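Local structure of VlsE1 (Borreliella burgdorferi, 1L8W) at residues I111-E116 with L328-D333; E165-A170 with T317-D322; E174-V179 with G220-S225. The protein is an antigenically variable surface lipoprotein of the Lyme disease spirochaete, and probably helps the bacterium to evade the host immune response. All blocks are in the same frame, centred on the assembly; numbering follows the deposited sequence.

Contact 1: I111-E116 with L328-D333; sequences IKEVSE and LRKVGD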
loop_
_atom_site.group_PDB
_atom_site.type_symbol
_atom_site.label_atom_id
_atom_site.label_comp_id
_atom_site.label_asym_id
_atom_site.label_seq_id
_atom_site.Cartn_x
_atom_site.Cartn_y
_atom_site.Cartn_z
ATOM N N ILE A 111 23.728 0.748 21.358
ATOM C CA ILE A 111 23.528 -0.530 20.692
ATOM C C ILE A 111 22.173 -1.107 21.112
ATOM O O ILE A 111 21.462 -1.700 20.301
ATOM C CB ILE A 111 24.668 -1.533 21.055
ATOM C CG1 ILE A 111 24.865 -2.548 19.927
ATOM C CG2 ILE A 111 24.330 -2.286 22.340
ATOM C CD1 ILE A 111 23.739 -3.545 19.766
ATOM N N LYS A 112 21.821 -0.920 22.381
ATOM C CA LYS A 112 20.559 -1.422 22.907
ATOM C C LYS A 112 19.386 -0.728 22.223
ATOM O O LYS A 112 18.432 -1.376 21.797
ATOM C CB LYS A 112 20.489 -1.181 24.416
ATOM C CG LYS A 112 19.281 -1.805 25.099
ATOM C CD LYS A 112 19.226 -1.418 26.569
ATOM C CE LYS A 112 18.096 -2.131 27.294
ATOM N NZ LYS A 112 18.253 -3.612 27.231
ATOM N N GLU A 113 19.469 0.595 22.123
ATOM C CA GLU A 113 18.415 1.387 21.497
ATOM C C GLU A 113 18.227 1.051 20.015
ATOM O O GLU A 113 17.099 0.942 19.535
ATOM C CB GLU A 113 18.720 2.879 21.658
ATOM C CG GLU A 113 20.121 3.275 21.230
ATOM C CD GLU A 113 20.338 4.778 21.247
ATOM O OE1 GLU A 113 20.100 5.403 22.302
ATOM O OE2 GLU A 113 20.750 5.335 20.202
ATOM N N VAL A 114 19.331 0.896 19.297
ATOM C CA VAL A 114 19.281 0.570 17.881
ATOM C C VAL A 114 18.752 -0.851 17.717
ATOM O O VAL A 114 18.019 -1.151 16.770
ATOM C CB VAL A 114 20.683 0.686 17.242
ATOM C CG1 VAL A 114 20.650 0.229 15.797
ATOM C CG2 VAL A 114 21.157 2.121 17.320
ATOM N N SER A 115 19.121 -1.722 18.652
ATOM C CA SER A 115 18.684 -3.111 18.623
ATOM C C SER A 115 17.172 -3.184 18.822
ATOM O O SER A 115 16.483 -3.941 18.142
ATOM C CB SER A 115 19.393 -3.909 19.723
ATOM O OG SER A 115 18.945 -5.257 19.759
ATOM N N GLU A 116 16.664 -2.386 19.755
ATOM C CA GLU A 116 15.236 -2.365 20.051
ATOM C C GLU A 116 14.492 -1.849 18.826
ATOM O O GLU A 116 13.401 -2.321 18.497
ATOM C CB GLU A 116 14.962 -1.448 21.245
ATOM C CG GLU A 116 13.839 -1.911 22.166
ATOM C CD GLU A 116 14.360 -2.453 23.495
ATOM O OE1 GLU A 116 15.145 -1.741 24.158
ATOM O OE2 GLU A 116 13.981 -3.583 23.880
ATOM N N LEU A 328 22.528 3.454 13.256
ATOM C CA LEU A 328 23.892 2.956 13.189
ATOM C C LEU A 328 24.876 4.112 13.281
ATOM O O LEU A 328 25.995 3.948 13.765
ATOM C CB LEU A 328 24.115 2.179 11.889
ATOM C CG LEU A 328 23.349 0.861 11.750
ATOM C CD1 LEU A 328 23.730 0.174 10.448
ATOM C CD2 LEU A 328 23.669 -0.036 12.934
ATOM N N ARG A 329 24.455 5.281 12.810
ATOM C CA ARG A 329 25.298 6.472 12.858
ATOM C C ARG A 329 25.376 6.952 14.298
ATOM O O ARG A 329 26.411 7.435 14.749
ATOM C CB ARG A 329 24.705 7.582 11.999
ATOM C CG ARG A 329 25.507 8.865 12.039
ATOM C CD ARG A 329 24.733 10.028 11.452
ATOM N NE ARG A 329 25.501 11.267 11.518
ATOM C CZ ARG A 329 25.958 11.802 12.646
ATOM N NH1 ARG A 329 25.724 11.207 13.811
ATOM N NH2 ARG A 329 26.654 12.933 12.612
ATOM N N LYS A 330 24.259 6.811 15.005
ATOM C CA LYS A 330 24.145 7.213 16.401
ATOM C C LYS A 330 25.181 6.473 17.242
ATOM O O LYS A 330 25.849 7.075 18.083
ATOM C CB LYS A 330 22.735 6.904 16.906
ATOM C CG LYS A 330 22.295 7.691 18.128
ATOM C CD LYS A 330 23.052 7.293 19.378
ATOM C CE LYS A 330 22.548 8.064 20.590
ATOM N NZ LYS A 330 22.726 9.538 20.443
ATOM N N VAL A 331 25.308 5.167 17.026
ATOM C CA VAL A 331 26.286 4.383 17.770
ATOM C C VAL A 331 27.679 4.751 17.261
ATOM O O VAL A 331 28.661 4.681 17.998
ATOM C CB VAL A 331 26.069 2.858 17.587
ATOM C CG1 VAL A 331 24.669 2.469 18.036
ATOM C CG2 VAL A 331 26.284 2.467 16.139
ATOM N N GLY A 332 27.751 5.150 15.993
ATOM C CA GLY A 332 29.021 5.531 15.403
ATOM C C GLY A 332 29.633 6.729 16.101
ATOM O O GLY A 332 30.853 6.822 16.241
ATOM N N ASP A 333 28.785 7.657 16.534
ATOM C CA ASP A 333 29.255 8.842 17.234
ATOM C C ASP A 333 29.870 8.363 18.535
ATOM O O ASP A 333 31.093 8.317 18.685
ATOM C CB ASP A 333 28.095 9.787 17.560
ATOM C CG ASP A 333 27.296 10.177 16.337
ATOM O OD1 ASP A 333 27.911 10.521 15.307
ATOM O OD2 ASP A 333 26.048 10.152 16.416
#
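Val-114 and Val-331 meet between two antiparallel helices, where the early part of helix 106-131 runs beside the C-terminal end of helix 294-333. The short segments run at 176°, with their axes 9.3 Å apart. CG2 of Val-114 lies 3.6 Å from CG1 of Val-331, and the two side chains cross at about a right angle. A chi1 of 175° sets CG1 of Val-114 anti to the backbone N, and this methyl lies 4.2 Å from CD2 of Leu-328. Leu-328 leaves its backbone pointing away from helix 106-131, and the end of its side chain comes nearer. Leu-80 of helix 59-80 touches both Val-114 and Leu-328, which makes this small apolar patch a three-helix junction. Toward solvent, Glu-113 reaches across with an extended chain beyond CG, its CG set between the backbone N and the carbonyl carbon (chi1 51°). It meets the aliphatic part of Lys-330 rather than its ammonium group: the NZ of Lys-330 stays 4.7 Å from the OE2 of Glu-113, with no salt bridge formed. The carboxylate instead lies against the lysine methylenes, with OE2 of Glu-113 3.1 Å from CD of Lys-330.

Contact 2: E165-A170 with T317-D322; sequences EIVEAA and TGLIGD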
loop_
_atom_site.group_PDB
_atom_site.type_symbol
_atom_site.label_atom_id
_atom_site.label_comp_id
_atom_site.label_asym_id
_atom_site.label_seq_id
_atom_site.Cartn_x
_atom_site.Cartn_y
_atom_site.Cartn_z
ATOM N N GLU A 165 2.611 0.209 11.863
ATOM C CA GLU A 165 3.622 -0.213 12.834
ATOM C C GLU A 165 5.028 0.070 12.317
ATOM O O GLU A 165 5.909 0.498 13.068
ATOM C CB GLU A 165 3.466 -1.706 13.146
ATOM C CG GLU A 165 2.480 -2.008 14.286
ATOM C CD GLU A 165 1.924 -3.427 14.247
ATOM O OE1 GLU A 165 2.666 -4.366 13.890
ATOM O OE2 GLU A 165 0.734 -3.603 14.594
ATOM N N ILE A 166 5.242 -0.165 11.028
ATOM C CA ILE A 166 6.551 0.077 10.444
ATOM C C ILE A 166 6.903 1.557 10.545
ATOM O O ILE A 166 7.975 1.922 11.020
ATOM C CB ILE A 166 6.579 -0.333 8.966
ATOM C CG1 ILE A 166 6.607 -1.863 8.845
ATOM C CG2 ILE A 166 7.779 0.299 8.284
ATOM C CD1 ILE A 166 6.510 -2.371 7.410
ATOM N N VAL A 167 5.972 2.398 10.103
ATOM C CA VAL A 167 6.153 3.842 10.114
ATOM C C VAL A 167 6.358 4.406 11.519
ATOM O O VAL A 167 7.169 5.306 11.709
ATOM C CB VAL A 167 4.945 4.550 9.442
ATOM C CG1 VAL A 167 5.154 6.071 9.443
ATOM C CG2 VAL A 167 4.776 4.031 8.006
ATOM N N GLU A 168 5.631 3.880 12.502
ATOM C CA GLU A 168 5.780 4.362 13.873
ATOM C C GLU A 168 7.119 3.905 14.457
ATOM O O GLU A 168 7.818 4.681 15.112
ATOM C CB GLU A 168 4.628 3.864 14.756
ATOM C CG GLU A 168 3.250 4.166 14.185
ATOM C CD GLU A 168 2.121 4.017 15.197
ATOM O OE1 GLU A 168 2.118 3.031 15.966
ATOM O OE2 GLU A 168 1.223 4.890 15.205
ATOM N N ALA A 169 7.476 2.647 14.210
ATOM C CA ALA A 169 8.735 2.100 14.706
ATOM C C ALA A 169 9.899 2.987 14.278
ATOM O O ALA A 169 10.875 3.146 15.014
ATOM C CB ALA A 169 8.938 0.688 14.175
ATOM N N ALA A 170 9.782 3.563 13.085
ATOM C CA ALA A 170 10.815 4.435 12.540
ATOM C C ALA A 170 10.470 5.908 12.707
ATOM O O ALA A 170 11.286 6.774 12.408
ATOM C CB ALA A 170 11.022 4.125 11.067
ATOM N N THR A 317 10.854 1.366 2.010
ATOM C CA THR A 317 12.271 1.059 1.888
ATOM C C THR A 317 13.115 2.281 2.267
ATOM O O THR A 317 14.105 2.165 2.993
ATOM C CB THR A 317 12.602 0.623 0.450
ATOM O OG1 THR A 317 11.948 -0.619 0.173
ATOM C CG2 THR A 317 14.103 0.450 0.255
ATOM N N GLY A 318 12.719 3.456 1.782
ATOM C CA GLY A 318 13.460 4.663 2.097
ATOM C C GLY A 318 13.371 5.007 3.574
ATOM O O GLY A 318 14.367 5.363 4.201
ATOM N N LEU A 319 12.166 4.896 4.128
ATOM C CA LEU A 319 11.927 5.187 5.538
ATOM C C LEU A 319 12.765 4.265 6.417
ATOM O O LEU A 319 13.519 4.717 7.280
ATOM C CB LEU A 319 10.451 4.989 5.862
ATOM C CG LEU A 319 10.085 5.201 7.332
ATOM C CD1 LEU A 319 10.203 6.690 7.658
ATOM C CD2 LEU A 319 8.673 4.701 7.612
ATOM N N ILE A 320 12.635 2.965 6.192
ATOM C CA ILE A 320 13.392 1.989 6.966
ATOM C C ILE A 320 14.887 2.223 6.799
ATOM O O ILE A 320 15.636 2.240 7.779
ATOM C CB ILE A 320 13.025 0.551 6.526
ATOM C CG1 ILE A 320 11.601 0.232 6.988
ATOM C CG2 ILE A 320 14.028 -0.454 7.084
ATOM C CD1 ILE A 320 11.076 -1.092 6.505
ATOM N N GLY A 321 15.316 2.419 5.557
ATOM C CA GLY A 321 16.725 2.649 5.281
ATOM C C GLY A 321 17.318 3.793 6.087
ATOM O O GLY A 321 18.459 3.713 6.549
ATOM N N ASP A 322 16.547 4.865 6.258
ATOM C CA ASP A 322 17.019 6.006 7.023
ATOM C C ASP A 322 16.966 5.743 8.520
ATOM O O ASP A 322 17.885 6.106 9.248
ATOM C CB ASP A 322 16.200 7.256 6.698
ATOM C CG ASP A 322 16.415 7.740 5.276
ATOM O OD1 ASP A 322 17.562 7.681 4.778
ATOM O OD2 ASP A 322 15.433 8.197 4.659
#
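Leu-319 reaches from helix 294-333 to Val-167 and Ala-170 on helix 153-170, and more of its surface is buried here than of any other residue in the two segments. Its CG, anti to the backbone N (chi1 177°), lies 4.0 Å from CB of Ala-170. One methyl, CD2 of Leu-319, comes 3.7 Å from CA of Val-167, and it also meets CG2 of Val-167 at 4.0 Å. Alongside, Ile-166 and Ile-320 cross obliquely, with CG2 of Ile-166 4.0 Å from CD1 of Ile-320. The short helix segments run in the same general direction, crossing at 30° with 9.8 Å between their axes. Around this first shell stand other members of the helical bundle: Ile-166 touches Phe-66, Ala-124 and Val-125, Ile-320 rests on Val-69 and Leu-73, and Val-167 meets Leu-224 and Val-228. Polar links lie farther out, where Glu-165 OE1 bonds to Thr-127 OG1 and Thr-317 OG1 to Tyr-65 OH. No hydrogen bond or salt bridge spans the two segments. Their association therefore rests on the shape and burial of aliphatic groups, as expected inside a helical bundle.

Contact 3: E174-V179 with G220-S225; sequences EKLKAV and GEQILS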
loop_
_atom_site.group_PDB
_atom_site.type_symbol
_atom_site.label_atom_id
_atom_site.label_comp_id
_atom_site.label_asym_id
_atom_site.label_seq_id
_atom_site.Cartn_x
_atom_site.Cartn_y
_atom_site.Cartn_z
ATOM N N GLU A 174 6.322 12.492 9.253
ATOM C CA GLU A 174 7.629 12.882 8.754
ATOM C C GLU A 174 7.651 13.142 7.251
ATOM O O GLU A 174 6.798 12.655 6.504
ATOM C CB GLU A 174 8.643 11.788 9.099
ATOM C CG GLU A 174 10.090 12.167 8.867
ATOM C CD GLU A 174 11.043 11.014 9.129
ATOM O OE1 GLU A 174 10.938 10.381 10.203
ATOM O OE2 GLU A 174 11.902 10.748 8.262
ATOM N N LYS A 175 8.644 13.919 6.828
ATOM C CA LYS A 175 8.852 14.269 5.427
ATOM C C LYS A 175 7.654 14.986 4.811
ATOM O O LYS A 175 6.920 15.690 5.507
ATOM C CB LYS A 175 9.173 13.009 4.621
ATOM C CG LYS A 175 9.903 13.290 3.327
ATOM C CD LYS A 175 10.167 12.019 2.562
ATOM C CE LYS A 175 11.026 12.289 1.347
ATOM N NZ LYS A 175 11.261 11.041 0.581
ATOM N N LEU A 176 7.472 14.814 3.503
ATOM C CA LEU A 176 6.363 15.436 2.791
ATOM C C LEU A 176 5.067 14.749 3.196
ATOM O O LEU A 176 4.350 14.207 2.357
ATOM C CB LEU A 176 6.559 15.310 1.276
ATOM C CG LEU A 176 5.499 15.965 0.382
ATOM C CD1 LEU A 176 5.592 17.479 0.498
ATOM C CD2 LEU A 176 5.702 15.529 -1.061
ATOM N N LYS A 177 4.780 14.766 4.494
ATOM C CA LYS A 177 3.570 14.149 5.016
ATOM C C LYS A 177 2.368 14.942 4.529
ATOM O O LYS A 177 1.222 14.537 4.729
ATOM C CB LYS A 177 3.598 14.132 6.546
ATOM C CG LYS A 177 2.331 13.584 7.185
ATOM C CD LYS A 177 2.388 13.692 8.696
ATOM C CE LYS A 177 1.095 13.221 9.336
ATOM N NZ LYS A 177 1.169 13.309 10.819
ATOM N N ALA A 178 2.643 16.072 3.883
ATOM C CA ALA A 178 1.598 16.941 3.350
ATOM C C ALA A 178 2.196 18.228 2.799
ATOM O O ALA A 178 2.967 18.209 1.840
ATOM C CB ALA A 178 0.578 17.269 4.439
ATOM N N VAL A 179 1.828 19.340 3.428
ATOM C CA VAL A 179 2.288 20.670 3.045
ATOM C C VAL A 179 2.166 20.871 1.532
ATOM O O VAL A 179 3.130 21.230 0.848
ATOM C CB VAL A 179 3.747 20.908 3.505
ATOM C CG1 VAL A 179 4.102 22.386 3.373
ATOM C CG2 VAL A 179 3.917 20.446 4.952
ATOM N N GLY A 220 5.138 8.599 -3.095
ATOM C CA GLY A 220 5.003 7.396 -2.292
ATOM C C GLY A 220 4.767 7.739 -0.837
ATOM O O GLY A 220 3.953 7.099 -0.167
ATOM N N GLU A 221 5.485 8.747 -0.344
ATOM C CA GLU A 221 5.339 9.189 1.040
ATOM C C GLU A 221 3.881 9.533 1.346
ATOM O O GLU A 221 3.320 9.079 2.349
ATOM C CB GLU A 221 6.202 10.423 1.310
ATOM C CG GLU A 221 7.697 10.206 1.173
ATOM C CD GLU A 221 8.096 9.791 -0.232
ATOM O OE1 GLU A 221 7.639 10.442 -1.195
ATOM O OE2 GLU A 221 8.870 8.819 -0.372
ATOM N N GLN A 222 3.267 10.327 0.473
ATOM C CA GLN A 222 1.876 10.735 0.657
ATOM C C GLN A 222 0.921 9.552 0.711
ATOM O O GLN A 222 0.007 9.529 1.528
ATOM C CB GLN A 222 1.454 11.697 -0.460
ATOM C CG GLN A 222 2.079 13.074 -0.358
ATOM C CD GLN A 222 1.664 13.977 -1.505
ATOM O OE1 GLN A 222 2.183 13.870 -2.614
ATOM N NE2 GLN A 222 0.706 14.861 -1.245
ATOM N N ILE A 223 1.123 8.576 -0.169
ATOM C CA ILE A 223 0.277 7.386 -0.179
ATOM C C ILE A 223 0.521 6.587 1.108
ATOM O O ILE A 223 -0.405 6.020 1.683
ATOM C CB ILE A 223 0.577 6.494 -1.403
ATOM C CG1 ILE A 223 0.341 7.288 -2.693
ATOM C CG2 ILE A 223 -0.334 5.290 -1.394
ATOM C CD1 ILE A 223 0.891 6.622 -3.950
ATOM N N LEU A 224 1.772 6.568 1.556
ATOM C CA LEU A 224 2.154 5.865 2.773
ATOM C C LEU A 224 1.430 6.493 3.961
ATOM O O LEU A 224 0.829 5.794 4.776
ATOM C CB LEU A 224 3.666 5.970 2.996
ATOM C CG LEU A 224 4.464 4.713 3.372
ATOM C CD1 LEU A 224 5.785 5.135 3.998
ATOM C CD2 LEU A 224 3.686 3.850 4.346
ATOM N N SER A 225 1.489 7.821 4.048
ATOM C CA SER A 225 0.846 8.556 5.131
ATOM C C SER A 225 -0.663 8.304 5.146
ATOM O O SER A 225 -1.258 8.086 6.204
ATOM C CB SER A 225 1.132 10.057 4.984
ATOM O OG SER A 225 0.683 10.781 6.119
#
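An inverse gamma turn centred on Leu-176 brings Lys-175, Leu-176 and Lys-177 against Glu-221, Gln-222 and Ser-225, on the first turns of helix 220-230. The turn belongs to the irregular chain that follows helix 153-170. Lys-175 lies slantwise over Glu-221 with its chain extended, and its CD lies 3.4 Å from CG of Glu-221. At its end NZ forms a salt bridge of 3.4 Å with OE2 of Glu-221. A bend at chi2 (62°) places CD of Glu-221, which lies 3.5 Å from NZ of Lys-175. The lysine is poorly ordered, so this ion pair is probably loose, whereas the other carboxylate oxygen, Glu-221 OE1, is hydrogen-bonded to Ser-219 OG. Leu-176 meets Gln-222 with both its carbonyl and its side chain: O of Leu-176 is 3.7 Å from CG of Gln-222, and CD2 of Leu-176 is 4.2 Å from OE1 of Gln-222. That amide oxygen accepts a hydrogen bond from Ser-219 N, just ahead of the helix. Farther along, CG of Lys-177 packs 3.4 Å from OG of Ser-225. From the same helix, Leu-224 reaches into the bundle, touching Ala-315 and Ile-316. With one long salt bridge and no hydrogen bond across them, the segments meet largely through van der Waals contacts, some of them carbon to oxygen, and the charge of Glu-221 may be eased both by Lys-175 and by the nearby helix start.

Overall arrangement
From the N terminus, helix 106-131 carries the first half of contact 1, helix 153-170 that of contact 2, and the loop 174-179 that of contact 3. Contact 3 closes first, when helix 220-230 meets this loop. Helix 294-333 then closes contact 2 through 317-322 and contact 1 through 328-333. The three are nested without crossing, contact 3 innermost and contact 1 outermost. Contacts 1 and 2 share the long C-terminal helix, with centres about 15 Å apart, and tie it to two different helices. Contacts 2 and 3 touch directly, CG2 of Val-167 lying 3.8 Å from CD2 of Leu-224, which joins helix 153-170 to helix 220-230, whose outer side carries the loop 174-179.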